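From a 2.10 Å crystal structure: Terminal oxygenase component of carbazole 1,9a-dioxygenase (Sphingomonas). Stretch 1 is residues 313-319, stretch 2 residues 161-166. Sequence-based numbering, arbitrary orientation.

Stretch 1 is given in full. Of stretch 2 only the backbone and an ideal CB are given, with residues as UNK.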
# COMPACT_ATOMS: atom_id res chain seq x y z
N SER A 313 9.01 -44.73 -12.96
CA SER A 313 10.01 -44.78 -11.90
C SER A 313 10.51 -43.36 -11.60
O SER A 313 10.62 -42.97 -10.44
CB SER A 313 11.18 -45.67 -12.33
OG SER A 313 12.16 -45.74 -11.30
N PHE A 314 10.83 -42.61 -12.65
CA PHE A 314 11.31 -41.24 -12.48
C PHE A 314 10.22 -40.39 -11.83
O PHE A 314 10.47 -39.65 -10.89
CB PHE A 314 11.70 -40.65 -13.83
CG PHE A 314 12.01 -39.17 -13.77
CD1 PHE A 314 12.87 -38.66 -12.81
CD2 PHE A 314 11.43 -38.29 -14.69
CE1 PHE A 314 13.16 -37.30 -12.76
CE2 PHE A 314 11.72 -36.93 -14.64
CZ PHE A 314 12.58 -36.43 -13.68
N GLU A 315 9.00 -40.51 -12.35
CA GLU A 315 7.87 -39.77 -11.83
C GLU A 315 7.77 -39.97 -10.32
O GLU A 315 7.54 -39.02 -9.56
CB GLU A 315 6.59 -40.25 -12.52
CG GLU A 315 5.34 -39.41 -12.27
CD GLU A 315 4.85 -39.49 -10.84
OE1 GLU A 315 4.89 -40.60 -10.25
OE2 GLU A 315 4.40 -38.46 -10.30
N ALA A 316 7.96 -41.21 -9.88
CA ALA A 316 7.89 -41.54 -8.46
C ALA A 316 9.06 -40.93 -7.69
O ALA A 316 8.89 -40.40 -6.59
CB ALA A 316 7.88 -43.06 -8.27
N GLU A 317 10.26 -41.02 -8.27
CA GLU A 317 11.45 -40.47 -7.63
C GLU A 317 11.35 -38.95 -7.53
O GLU A 317 11.79 -38.35 -6.55
CB GLU A 317 12.69 -40.87 -8.43
CG GLU A 317 13.99 -40.39 -7.82
CD GLU A 317 15.21 -40.94 -8.53
OE1 GLU A 317 15.32 -40.75 -9.76
OE2 GLU A 317 16.07 -41.56 -7.86
N PHE A 318 10.76 -38.33 -8.56
CA PHE A 318 10.58 -36.88 -8.60
C PHE A 318 9.78 -36.44 -7.39
O PHE A 318 10.20 -35.57 -6.62
CB PHE A 318 9.84 -36.47 -9.88
CG PHE A 318 9.49 -35.01 -9.94
CD1 PHE A 318 10.45 -34.05 -10.26
CD2 PHE A 318 8.19 -34.58 -9.66
CE1 PHE A 318 10.13 -32.69 -10.29
CE2 PHE A 318 7.86 -33.23 -9.69
CZ PHE A 318 8.83 -32.28 -10.01
N ARG A 319 8.61 -37.05 -7.22
CA ARG A 319 7.71 -36.74 -6.12
C ARG A 319 8.26 -37.09 -4.74
O ARG A 319 8.24 -36.27 -3.82
CB ARG A 319 6.38 -37.48 -6.30
CG ARG A 319 5.43 -36.84 -7.30
CD ARG A 319 4.20 -37.73 -7.55
NE ARG A 319 3.76 -38.42 -6.35
CZ ARG A 319 4.09 -39.67 -6.03
NH1 ARG A 319 4.87 -40.38 -6.84
NH2 ARG A 319 3.65 -40.21 -4.90
N UNK A 161 12.69 -37.51 -23.47
CA UNK A 161 12.91 -36.78 -22.22
C UNK A 161 11.64 -36.72 -21.37
O UNK A 161 10.66 -36.07 -21.74
CB UNK A 161 13.40 -35.36 -22.52
N UNK A 162 11.65 -37.42 -20.24
CA UNK A 162 10.51 -37.42 -19.33
C UNK A 162 10.68 -36.17 -18.48
O UNK A 162 11.76 -35.93 -17.94
CB UNK A 162 10.44 -38.69 -18.48
N UNK A 163 9.61 -35.38 -18.36
CA UNK A 163 9.68 -34.13 -17.61
C UNK A 163 8.59 -33.96 -16.56
O UNK A 163 7.43 -34.29 -16.79
CB UNK A 163 9.62 -32.95 -18.59
N UNK A 164 8.99 -33.43 -15.40
CA UNK A 164 8.08 -33.15 -14.29
C UNK A 164 8.56 -31.85 -13.65
O UNK A 164 9.74 -31.50 -13.77
CB UNK A 164 8.04 -34.30 -13.28
N UNK A 165 7.67 -31.14 -12.99
CA UNK A 165 8.08 -29.89 -12.37
C UNK A 165 7.05 -29.27 -11.44
O UNK A 165 6.00 -29.86 -11.17
CB UNK A 165 8.43 -28.88 -13.46
N UNK A 166 7.38 -28.08 -10.95
CA UNK A 166 6.51 -27.33 -10.06
C UNK A 166 6.78 -25.84 -10.26
O UNK A 166 7.82 -25.46 -10.80
CB UNK A 166 6.73 -27.74 -8.60

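The helix of stretch 1 and the strand of stretch 2 run in roughly the same direction, their axes 24° apart and 9.1 Å at closest approach. Phe314 and Phe318, one turn apart, point toward the strand, with Glu315 directed sideways.

Position 161 has extended backbone angles (-92/111), and its CA-to-CB bond points away; nothing of stretch 1 lies within 5.5 Å of the ideal CB. Many side chains would fit. The deposited residue is Leu161, whose side chain comes no nearer than 6.6 Å, from Leu161 CD2 to Phe314 CE2.

At 162 the bond turns toward the helix, and the ideal CB already lies 3.9 Å from Phe314 CD2. A small apolar residue suits this spacing, since the CB alone reaches van der Waals distance; serine would also be compatible in size. The residue is Ala162. Its CB packs against Phe314 CD2 at 3.9 Å, while the backbone contributes the closer contact, Ala162 O to Phe314 CE2 at 3.4 Å.

Position 163 points away again, with no atom of stretch 1 within 5.5 Å of the ideal CB. The extended angles (-128/139) favor beta-branched residues without demanding one. Val163 is found here, without contact to the helix.

Position 164 is the center of the interface. Its ideal CB sits 3.6 Å from Phe318 CD2 and 4.7 Å from Phe314 CE2. The CA of 164 is 7.1 Å from Glu315 CA. A flat or slender side chain could pass alongside both rings toward Glu315: an aromatic such as histidine or phenylalanine, or methionine, is plausible, and the visible atoms do not single one out. The residue is His164, chi1 -63° (m), with 104 Å² covered by stretch 1. His164 CB lies over the Phe318 face, 3.5 Å from the ring centroid and 7° off the normal, a CH-pi contact. The imidazole continues to Phe314, with His164 CD2 3.5 Å from Phe314 CE2 (ring planes at 44°), and His164 NE2 reaches Glu315 CB at 3.4 Å. This last approach is to carbon, and no hydrogen bond joins the stretches.

At 165 the angles (-170/-175) are nearly fully extended, favorable for glycine but not exclusive to it. An ideal CB would point away, 4.9 Å from Phe318 CZ, so small residues could also be considered. Gly165 is deposited, and Gly165 N meets Phe318 CZ at 3.4 Å.

Position 166 points sideways, its ideal CB 5.2 Å from Phe318 CZ, leaving room for polar or apolar chains. Gln166 is found, its NE2 hydrogen-bonded elsewhere in the structure.

Stretch 2 161-166: LAVHGQ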
# COMPACT_ATOMS: atom_id res chain seq x y z
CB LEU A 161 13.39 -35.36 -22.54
CG LEU A 161 14.32 -34.59 -21.58
CD1 LEU A 161 13.65 -33.28 -21.19
CD2 LEU A 161 14.66 -35.41 -20.35
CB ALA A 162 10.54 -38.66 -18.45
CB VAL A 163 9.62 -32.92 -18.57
CG1 VAL A 163 9.65 -31.61 -17.79
CG2 VAL A 163 10.79 -32.98 -19.54
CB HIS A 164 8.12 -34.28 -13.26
CG HIS A 164 7.65 -35.59 -13.79
ND1 HIS A 164 6.35 -35.80 -14.21
CD2 HIS A 164 8.31 -36.76 -14.00
CE1 HIS A 164 6.23 -37.04 -14.66
NE2 HIS A 164 7.40 -37.64 -14.54
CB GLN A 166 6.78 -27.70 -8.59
CG GLN A 166 8.22 -27.45 -8.14
CD GLN A 166 8.41 -27.61 -6.64
OE1 GLN A 166 7.70 -28.36 -5.98
NE2 GLN A 166 9.39 -26.89 -6.09
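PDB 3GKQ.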